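Local structure of D-alanyl transferase DltD (6PFX) at residues A[12-24]-A[61-75]. The protein probably transfers D-alanine onto lipoteichoic acid at the membrane of a Gram-positive bacterium, as part of cell wall biogenesis. Numbering follows the deposited sequence.
Sequences IRRASSSMSVNVL and EKYQRNYRPFLLGAP
Leu71 N donates to Ser16 O in a nearly straight bond (2.8 Å, 174° at the hydrogen), tying helix 9-18 to strand 68-71. Phe70 CA adds a C-H contact to the same oxygen. One water extends this link: it donates to Ala15 O and Leu71 O and accepts from Met19 N.

Ser16 CA sits over one face of Phe70, 3.6 Å from the centroid of the Phe70 ring, a CH-pi contact, while Val23 CG1 meets the rim in the ring plane at Phe70 CZ (4.0 Å). Strand 68-71 is an outermost strand of the parallel five-stranded sheet and pairs with strand 39-43, in an alpha/beta core consistent with the SGNH hydrolase clan.

Further along, the bend at chi3 of Met19 (53°) brings Met19 CE to 3.0 Å from Gly73 O, a buried oxygen with no hydrogen-bond partner in the model, and on to Ala74 CA. Leu24 splits its branches, CD1 against Ala74 CB and CD2 against Leu72 CD2, each at 3.6 Å.

At the charged end, Arg13, extended with CG anti to the backbone N (chi1 -179°), lays its CG and CD over one face of the Arg68 guanidinium, toward the rim, the two guanidinium planes almost perpendicular. Arg13 NH2 makes a long salt bridge to Glu61 OE1 (3.6 Å); this, with weak long pairs to Glu10 and Asp207, may offset the closeness of the arginines.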
ATOM      1  N   ILE A  12     -16.235 -14.061  -0.247  1.00 23.26           N
ATOM      2  CA  ILE A  12     -15.657 -12.772  -0.603  1.00 19.69           C
ATOM      3  C   ILE A  12     -15.395 -11.950   0.652  1.00 19.50           C
ATOM      4  O   ILE A  12     -14.339 -11.322   0.792  1.00 16.92           O
ATOM      5  CB  ILE A  12     -16.561 -12.032  -1.605  1.00 22.32           C
ATOM      6  CG1 ILE A  12     -16.768 -12.877  -2.870  1.00 22.34           C
ATOM      7  CG2 ILE A  12     -15.950 -10.679  -1.941  1.00 20.84           C
ATOM      8  CD1 ILE A  12     -15.487 -13.212  -3.607  1.00 24.32           C
ATOM      9  N   ARG A  13     -16.352 -11.944   1.585  1.00 21.40           N
ATOM     10  CA  ARG A  13     -16.175 -11.208   2.834  1.00 22.00           C
ATOM     11  C   ARG A  13     -14.953 -11.709   3.588  1.00 22.46           C
ATOM     12  O   ARG A  13     -14.134 -10.914   4.067  1.00 19.26           O
ATOM     13  CB  ARG A  13     -17.439 -11.354   3.682  1.00 22.76           C
ATOM     14  CG  ARG A  13     -17.423 -10.616   4.998  1.00 30.78           C
ATOM     15  CD  ARG A  13     -18.831 -10.573   5.596  1.00 37.64           C
ATOM     16  NE  ARG A  13     -18.840 -10.051   6.960  1.00 48.57           N
ATOM     17  CZ  ARG A  13     -18.978 -10.793   8.059  1.00 50.64           C
ATOM     18  NH1 ARG A  13     -19.128 -12.109   7.978  1.00 54.95           N
ATOM     19  NH2 ARG A  13     -18.972 -10.208   9.250  1.00 50.77           N
ATOM     20  N   ARG A  14     -14.806 -13.029   3.700  1.00 20.86           N
ATOM     21  CA  ARG A  14     -13.608 -13.582   4.318  1.00 16.78           C
ATOM     22  C   ARG A  14     -12.356 -13.127   3.575  1.00 20.30           C
ATOM     23  O   ARG A  14     -11.368 -12.710   4.193  1.00 17.46           O
ATOM     24  CB  ARG A  14     -13.698 -15.109   4.352  1.00 22.05           C
ATOM     25  CG  ARG A  14     -14.703 -15.651   5.361  1.00 36.01           C
ATOM     26  CD  ARG A  14     -15.150 -17.066   4.996  1.00 38.51           C
ATOM     27  NE  ARG A  14     -14.023 -17.982   4.842  1.00 39.29           N
ATOM     28  CZ  ARG A  14     -14.034 -19.064   4.066  1.00 37.06           C
ATOM     29  NH1 ARG A  14     -15.113 -19.374   3.357  1.00 39.93           N
ATOM     30  NH2 ARG A  14     -12.957 -19.834   3.996  1.00 42.06           N
ATOM     31  N   ALA A  15     -12.387 -13.192   2.240  1.00 17.92           N
ATOM     32  CA  ALA A  15     -11.234 -12.795   1.443  1.00 17.55           C
ATOM     33  C   ALA A  15     -10.866 -11.334   1.668  1.00 14.32           C
ATOM     34  O   ALA A  15      -9.677 -10.977   1.648  1.00 15.56           O
ATOM     35  CB  ALA A  15     -11.526 -13.021  -0.044  1.00 17.86           C
ATOM     36  N   SER A  16     -11.875 -10.471   1.865  1.00 15.92           N
ATOM     37  CA  SER A  16     -11.655  -9.030   1.939  1.00 15.63           C
ATOM     38  C   SER A  16     -10.756  -8.636   3.103  1.00 18.47           C
ATOM     39  O   SER A  16     -10.189  -7.541   3.084  1.00 17.82           O
ATOM     40  CB  SER A  16     -12.988  -8.269   2.038  1.00 17.18           C
ATOM     41  OG  SER A  16     -13.610  -8.427   3.302  1.00 19.26           O
ATOM     42  N   SER A  17     -10.604  -9.501   4.104  1.00 16.91           N
ATOM     43  CA  SER A  17      -9.750  -9.216   5.247  1.00 15.08           C
ATOM     44  C   SER A  17      -8.634 -10.231   5.421  1.00 20.20           C
ATOM     45  O   SER A  17      -7.873 -10.130   6.390  1.00 23.12           O
ATOM     46  CB  SER A  17     -10.589  -9.151   6.530  1.00 20.42           C
ATOM     47  OG  SER A  17     -11.216 -10.396   6.792  1.00 27.02           O
ATOM     48  N   SER A  18      -8.486 -11.181   4.494  1.00 18.37           N
ATOM     49  CA  SER A  18      -7.525 -12.259   4.680  1.00 22.94           C
ATOM     50  C   SER A  18      -6.089 -11.831   4.403  1.00 19.50           C
ATOM     51  O   SER A  18      -5.159 -12.381   5.006  1.00 21.31           O
ATOM     52  CB  SER A  18      -7.852 -13.415   3.733  1.00 22.28           C
ATOM     53  OG  SER A  18      -7.657 -13.022   2.380  1.00 22.10           O
ATOM     54  N   MET A  19      -5.885 -10.888   3.480  1.00 20.81           N
ATOM     55  CA  MET A  19      -4.545 -10.564   2.980  1.00 21.59           C
ATOM     56  C   MET A  19      -3.836 -11.818   2.462  1.00 21.21           C
ATOM     57  O   MET A  19      -2.609 -11.899   2.434  1.00 21.75           O
ATOM     58  CB  MET A  19      -3.735  -9.798   4.034  1.00 20.61           C
ATOM     59  CG  MET A  19      -4.340  -8.424   4.365  1.00 19.88           C
ATOM     60  SD  MET A  19      -3.742  -7.607   5.853  1.00 25.81           S
ATOM     61  CE  MET A  19      -1.969  -7.629   5.594  1.00 27.63           C
ATOM     62  N   SER A  20      -4.616 -12.802   2.019  1.00 22.17           N
ATOM     63  CA  SER A  20      -4.049 -14.048   1.523  1.00 25.50           C
ATOM     64  C   SER A  20      -3.224 -13.795   0.269  1.00 22.21           C
ATOM     65  O   SER A  20      -3.688 -13.150  -0.674  1.00 21.97           O
ATOM     66  CB  SER A  20      -5.179 -15.027   1.201  1.00 27.09           C
ATOM     67  OG  SER A  20      -4.835 -15.865   0.111  1.00 29.77           O
ATOM     68  N   VAL A  21      -1.998 -14.321   0.252  1.00 22.64           N
ATOM     69  CA  VAL A  21      -1.127 -14.133  -0.904  1.00 25.43           C
ATOM     70  C   VAL A  21      -1.778 -14.643  -2.185  1.00 25.90           C
ATOM     71  O   VAL A  21      -1.597 -14.052  -3.257  1.00 23.98           O
ATOM     72  CB  VAL A  21       0.250 -14.773  -0.636  1.00 22.90           C
ATOM     73  CG1 VAL A  21       1.123 -14.660  -1.853  1.00 29.66           C
ATOM     74  CG2 VAL A  21       0.908 -14.106   0.554  1.00 32.94           C
ATOM     75  N   ASN A  22      -2.569 -15.719  -2.097  1.00 20.67           N
ATOM     76  CA  ASN A  22      -3.242 -16.243  -3.282  1.00 22.97           C
ATOM     77  C   ASN A  22      -4.328 -15.298  -3.790  1.00 21.02           C
ATOM     78  O   ASN A  22      -4.608 -15.273  -4.994  1.00 25.07           O
ATOM     79  CB  ASN A  22      -3.864 -17.608  -2.985  1.00 30.21           C
ATOM     80  CG  ASN A  22      -2.834 -18.708  -2.867  1.00 37.74           C
ATOM     81  OD1 ASN A  22      -1.808 -18.694  -3.548  1.00 36.83           O
ATOM     82  ND2 ASN A  22      -3.099 -19.673  -1.993  1.00 45.53           N
ATOM     83  N   VAL A  23      -4.962 -14.534  -2.896  1.00 21.39           N
ATOM     84  CA  VAL A  23      -5.930 -13.524  -3.321  1.00 19.87           C
ATOM     85  C   VAL A  23      -5.209 -12.339  -3.949  1.00 18.20           C
ATOM     86  O   VAL A  23      -5.578 -11.863  -5.030  1.00 17.80           O
ATOM     87  CB  VAL A  23      -6.795 -13.087  -2.123  1.00 19.21           C
ATOM     88  CG1 VAL A  23      -7.616 -11.850  -2.466  1.00 21.43           C
ATOM     89  CG2 VAL A  23      -7.709 -14.218  -1.683  1.00 20.79           C
ATOM     90  N   LEU A  24      -4.141 -11.872  -3.295  1.00 19.41           N
ATOM     91  CA  LEU A  24      -3.421 -10.697  -3.772  1.00 17.14           C
ATOM     92  C   LEU A  24      -2.736 -10.949  -5.112  1.00 17.57           C
ATOM     93  O   LEU A  24      -2.616 -10.023  -5.923  1.00 17.83           O
ATOM     94  CB  LEU A  24      -2.400 -10.249  -2.725  1.00 18.47           C
ATOM     95  CG  LEU A  24      -2.915  -9.915  -1.323  1.00 27.03           C
ATOM     96  CD1 LEU A  24      -1.801  -9.234  -0.533  1.00 23.07           C
ATOM     97  CD2 LEU A  24      -4.161  -9.061  -1.342  1.00 28.35           C
ATOM     98  N   GLU A  61     -17.675  -1.858  10.112  1.00 16.12           N
ATOM     99  CA  GLU A  61     -18.662  -2.855  10.506  1.00 19.18           C
ATOM    100  C   GLU A  61     -19.484  -2.384  11.702  1.00 19.46           C
ATOM    101  O   GLU A  61     -20.718  -2.453  11.677  1.00 19.39           O
ATOM    102  CB  GLU A  61     -17.952  -4.172  10.817  1.00 20.09           C
ATOM    103  CG  GLU A  61     -18.833  -5.232  11.460  1.00 28.56           C
ATOM    104  CD  GLU A  61     -18.128  -6.573  11.597  1.00 37.09           C
ATOM    105  OE1 GLU A  61     -17.652  -7.106  10.570  1.00 38.90           O
ATOM    106  OE2 GLU A  61     -18.040  -7.085  12.733  1.00 43.31           O
ATOM    107  N   LYS A  62     -18.823  -1.878  12.746  1.00 16.69           N
ATOM    108  CA  LYS A  62     -19.534  -1.483  13.959  1.00 15.84           C
ATOM    109  C   LYS A  62     -20.563  -0.396  13.675  1.00 17.41           C
ATOM    110  O   LYS A  62     -21.677  -0.416  14.213  1.00 20.21           O
ATOM    111  CB  LYS A  62     -18.526  -0.965  14.986  1.00 16.06           C
ATOM    112  CG  LYS A  62     -19.138  -0.462  16.294  1.00 17.28           C
ATOM    113  CD  LYS A  62     -20.007  -1.517  16.953  1.00 21.39           C
ATOM    114  CE  LYS A  62     -20.456  -1.054  18.338  1.00 22.75           C
ATOM    115  NZ  LYS A  62     -21.278  -2.103  19.026  1.00 29.98           N
ATOM    116  N   TYR A  63     -20.190   0.593  12.882  1.00 15.75           N
ATOM    117  CA  TYR A  63     -21.034   1.751  12.617  1.00 17.33           C
ATOM    118  C   TYR A  63     -21.821   1.588  11.327  1.00 16.21           C
ATOM    119  O   TYR A  63     -22.396   2.561  10.831  1.00 19.96           O
ATOM    120  CB  TYR A  63     -20.185   3.017  12.712  1.00 18.34           C
ATOM    121  CG  TYR A  63     -19.589   3.101  14.105  1.00 17.00           C
ATOM    122  CD1 TYR A  63     -20.415   3.215  15.214  1.00 18.48           C
ATOM    123  CD2 TYR A  63     -18.221   2.999  14.321  1.00 16.48           C
ATOM    124  CE1 TYR A  63     -19.901   3.251  16.487  1.00 19.36           C
ATOM    125  CE2 TYR A  63     -17.695   3.049  15.603  1.00 16.49           C
ATOM    126  CZ  TYR A  63     -18.548   3.168  16.680  1.00 19.44           C
ATOM    127  OH  TYR A  63     -18.049   3.208  17.967  1.00 19.27           O
ATOM    128  N   GLN A  64     -21.880   0.366  10.803  1.00 16.75           N
ATOM    129  CA  GLN A  64     -22.799  -0.008   9.734  1.00 22.94           C
ATOM    130  C   GLN A  64     -22.660   0.896   8.520  1.00 24.11           C
ATOM    131  O   GLN A  64     -23.642   1.345   7.924  1.00 23.69           O
ATOM    132  CB  GLN A  64     -24.232  -0.039  10.251  1.00 26.39           C
ATOM    133  CG  GLN A  64     -24.432  -1.078  11.318  1.00 31.75           C
ATOM    134  CD  GLN A  64     -25.882  -1.236  11.690  1.00 37.12           C
ATOM    135  OE1 GLN A  64     -26.469  -2.297  11.491  1.00 42.54           O
ATOM    136  NE2 GLN A  64     -26.474  -0.177  12.225  1.00 37.39           N
ATOM    137  N   ARG A  65     -21.413   1.141   8.136  1.00 17.80           N
ATOM    138  CA  ARG A  65     -21.153   2.027   7.022  1.00 17.07           C
ATOM    139  C   ARG A  65     -21.456   1.323   5.703  1.00 16.98           C
ATOM    140  O   ARG A  65     -21.570   0.098   5.623  1.00 19.57           O
ATOM    141  CB  ARG A  65     -19.711   2.518   7.079  1.00 15.56           C
ATOM    142  CG  ARG A  65     -19.369   3.200   8.385  1.00 17.74           C
ATOM    143  CD  ARG A  65     -17.992   3.846   8.313  1.00 18.69           C
ATOM    144  NE  ARG A  65     -17.707   4.522   9.570  1.00 13.56           N
ATOM    145  CZ  ARG A  65     -16.523   5.001   9.918  1.00 14.37           C
ATOM    146  NH1 ARG A  65     -15.503   4.891   9.093  1.00 14.63           N
ATOM    147  NH2 ARG A  65     -16.376   5.575  11.102  1.00 14.21           N
ATOM    148  N   ASN A  66     -21.532   2.121   4.646  1.00 19.21           N
ATOM    149  CA  ASN A  66     -21.947   1.652   3.333  1.00 23.97           C
ATOM    150  C   ASN A  66     -20.799   1.068   2.506  1.00 20.91           C
ATOM    151  O   ASN A  66     -20.935   0.930   1.282  1.00 22.45           O
ATOM    152  CB  ASN A  66     -22.603   2.807   2.574  1.00 31.17           C
ATOM    153  CG  ASN A  66     -23.455   2.338   1.415  1.00 47.23           C
ATOM    154  OD1 ASN A  66     -24.080   1.280   1.479  1.00 54.86           O
ATOM    155  ND2 ASN A  66     -23.481   3.125   0.343  1.00 50.82           N
ATOM    156  N   TYR A  67     -19.676   0.739   3.137  1.00 16.64           N
ATOM    157  CA  TYR A  67     -18.558   0.110   2.456  1.00 14.96           C
ATOM    158  C   TYR A  67     -17.921  -0.908   3.393  1.00 16.61           C
ATOM    159  O   TYR A  67     -18.094  -0.858   4.617  1.00 13.42           O
ATOM    160  CB  TYR A  67     -17.480   1.132   2.025  1.00 15.17           C
ATOM    161  CG  TYR A  67     -16.819   1.800   3.201  1.00 13.43           C
ATOM    162  CD1 TYR A  67     -17.383   2.915   3.793  1.00 12.71           C
ATOM    163  CD2 TYR A  67     -15.641   1.296   3.738  1.00 14.73           C
ATOM    164  CE1 TYR A  67     -16.799   3.518   4.881  1.00 13.98           C
ATOM    165  CE2 TYR A  67     -15.058   1.886   4.826  1.00 11.37           C
ATOM    166  CZ  TYR A  67     -15.648   2.995   5.400  1.00 12.95           C
ATOM    167  OH  TYR A  67     -15.085   3.623   6.493  1.00 13.58           O
ATOM    168  N   ARG A  68     -17.146  -1.812   2.789  1.00 15.04           N
ATOM    169  CA  ARG A  68     -16.230  -2.704   3.490  1.00 16.04           C
ATOM    170  C   ARG A  68     -14.853  -2.608   2.862  1.00 12.71           C
ATOM    171  O   ARG A  68     -14.709  -2.751   1.632  1.00 12.79           O
ATOM    172  CB  ARG A  68     -16.779  -4.134   3.391  1.00 19.63           C
ATOM    173  CG  ARG A  68     -15.938  -5.176   4.088  1.00 24.36           C
ATOM    174  CD  ARG A  68     -16.603  -6.562   4.120  1.00 34.43           C
ATOM    175  NE  ARG A  68     -17.797  -6.622   4.965  1.00 40.60           N
ATOM    176  CZ  ARG A  68     -19.049  -6.574   4.514  1.00 38.98           C
ATOM    177  NH1 ARG A  68     -19.297  -6.459   3.218  1.00 44.91           N
ATOM    178  NH2 ARG A  68     -20.059  -6.642   5.369  1.00 48.48           N
ATOM    179  N   PRO A  69     -13.801  -2.359   3.640  1.00 12.03           N
ATOM    180  CA  PRO A  69     -12.458  -2.378   3.050  1.00 13.02           C
ATOM    181  C   PRO A  69     -12.143  -3.753   2.478  1.00 12.46           C
ATOM    182  O   PRO A  69     -12.519  -4.784   3.039  1.00 14.74           O
ATOM    183  CB  PRO A  69     -11.533  -2.023   4.224  1.00 12.76           C
ATOM    184  CG  PRO A  69     -12.437  -1.388   5.245  1.00 14.27           C
ATOM    185  CD  PRO A  69     -13.781  -2.024   5.078  1.00 13.72           C
ATOM    186  N   PHE A  70     -11.459  -3.764   1.342  1.00 12.46           N
ATOM    187  CA  PHE A  70     -10.854  -4.976   0.803  1.00 12.27           C
ATOM    188  C   PHE A  70      -9.346  -4.760   0.931  1.00 12.65           C
ATOM    189  O   PHE A  70      -8.782  -3.874   0.280  1.00 13.75           O
ATOM    190  CB  PHE A  70     -11.279  -5.239  -0.637  1.00 14.28           C
ATOM    191  CG  PHE A  70     -11.039  -6.648  -1.057  1.00 15.70           C
ATOM    192  CD1 PHE A  70      -9.748  -7.102  -1.253  1.00 13.93           C
ATOM    193  CD2 PHE A  70     -12.092  -7.531  -1.223  1.00 16.33           C
ATOM    194  CE1 PHE A  70      -9.507  -8.420  -1.629  1.00 18.76           C
ATOM    195  CE2 PHE A  70     -11.863  -8.849  -1.574  1.00 17.58           C
ATOM    196  CZ  PHE A  70     -10.568  -9.292  -1.791  1.00 17.80           C
ATOM    197  N   LEU A  71      -8.703  -5.509   1.820  1.00 12.67           N
ATOM    198  CA  LEU A  71      -7.316  -5.227   2.172  1.00 13.20           C
ATOM    199  C   LEU A  71      -6.378  -5.847   1.145  1.00 12.47           C
ATOM    200  O   LEU A  71      -6.346  -7.071   0.975  1.00 17.96           O
ATOM    201  CB  LEU A  71      -7.013  -5.765   3.565  1.00 14.09           C
ATOM    202  CG  LEU A  71      -8.004  -5.378   4.660  1.00 12.62           C
ATOM    203  CD1 LEU A  71      -7.577  -5.983   5.975  1.00 15.65           C
ATOM    204  CD2 LEU A  71      -8.118  -3.863   4.788  1.00 15.16           C
ATOM    205  N   LEU A  72      -5.585  -5.005   0.492  1.00 14.84           N
ATOM    206  CA  LEU A  72      -4.714  -5.455  -0.583  1.00 14.21           C
ATOM    207  C   LEU A  72      -3.235  -5.243  -0.298  1.00 18.85           C
ATOM    208  O   LEU A  72      -2.397  -5.574  -1.145  1.00 27.94           O
ATOM    209  CB  LEU A  72      -5.119  -4.796  -1.907  1.00 18.46           C
ATOM    210  CG  LEU A  72      -6.467  -5.257  -2.480  1.00 18.93           C
ATOM    211  CD1 LEU A  72      -6.854  -4.399  -3.671  1.00 20.44           C
ATOM    212  CD2 LEU A  72      -6.430  -6.736  -2.866  1.00 15.11           C
ATOM    213  N   GLY A  73      -2.887  -4.739   0.848  1.00 23.09           N
ATOM    214  CA  GLY A  73      -1.512  -4.801   1.284  1.00 21.18           C
ATOM    215  C   GLY A  73      -1.231  -6.027   2.150  1.00 28.21           C
ATOM    216  O   GLY A  73      -2.147  -6.622   2.721  1.00 31.30           O
ATOM    217  N   ALA A  74       0.050  -6.379   2.238  1.00 20.70           N
ATOM    218  CA  ALA A  74       0.523  -7.494   3.051  1.00 23.14           C
ATOM    219  C   ALA A  74       1.996  -7.251   3.358  1.00 21.50           C
ATOM    220  O   ALA A  74       2.597  -6.307   2.835  1.00 19.21           O
ATOM    221  CB  ALA A  74       0.323  -8.836   2.327  1.00 25.03           C
ATOM    222  N   PRO A  75       2.608  -8.055   4.226  1.00 26.07           N
ATOM    223  CA  PRO A  75       4.012  -7.778   4.574  1.00 21.97           C
ATOM    224  C   PRO A  75       4.900  -7.838   3.342  1.00 20.16           C
ATOM    225  O   PRO A  75       4.982  -8.860   2.659  1.00 29.36           O
ATOM    226  CB  PRO A  75       4.354  -8.871   5.594  1.00 27.24           C
ATOM    227  CG  PRO A  75       3.053  -9.214   6.205  1.00 28.92           C
ATOM    228  CD  PRO A  75       2.045  -9.126   5.070  1.00 31.34           C
TER
HETATM  229  O   HOH W   1      -7.420  -9.390   1.791  1.00 20.08           O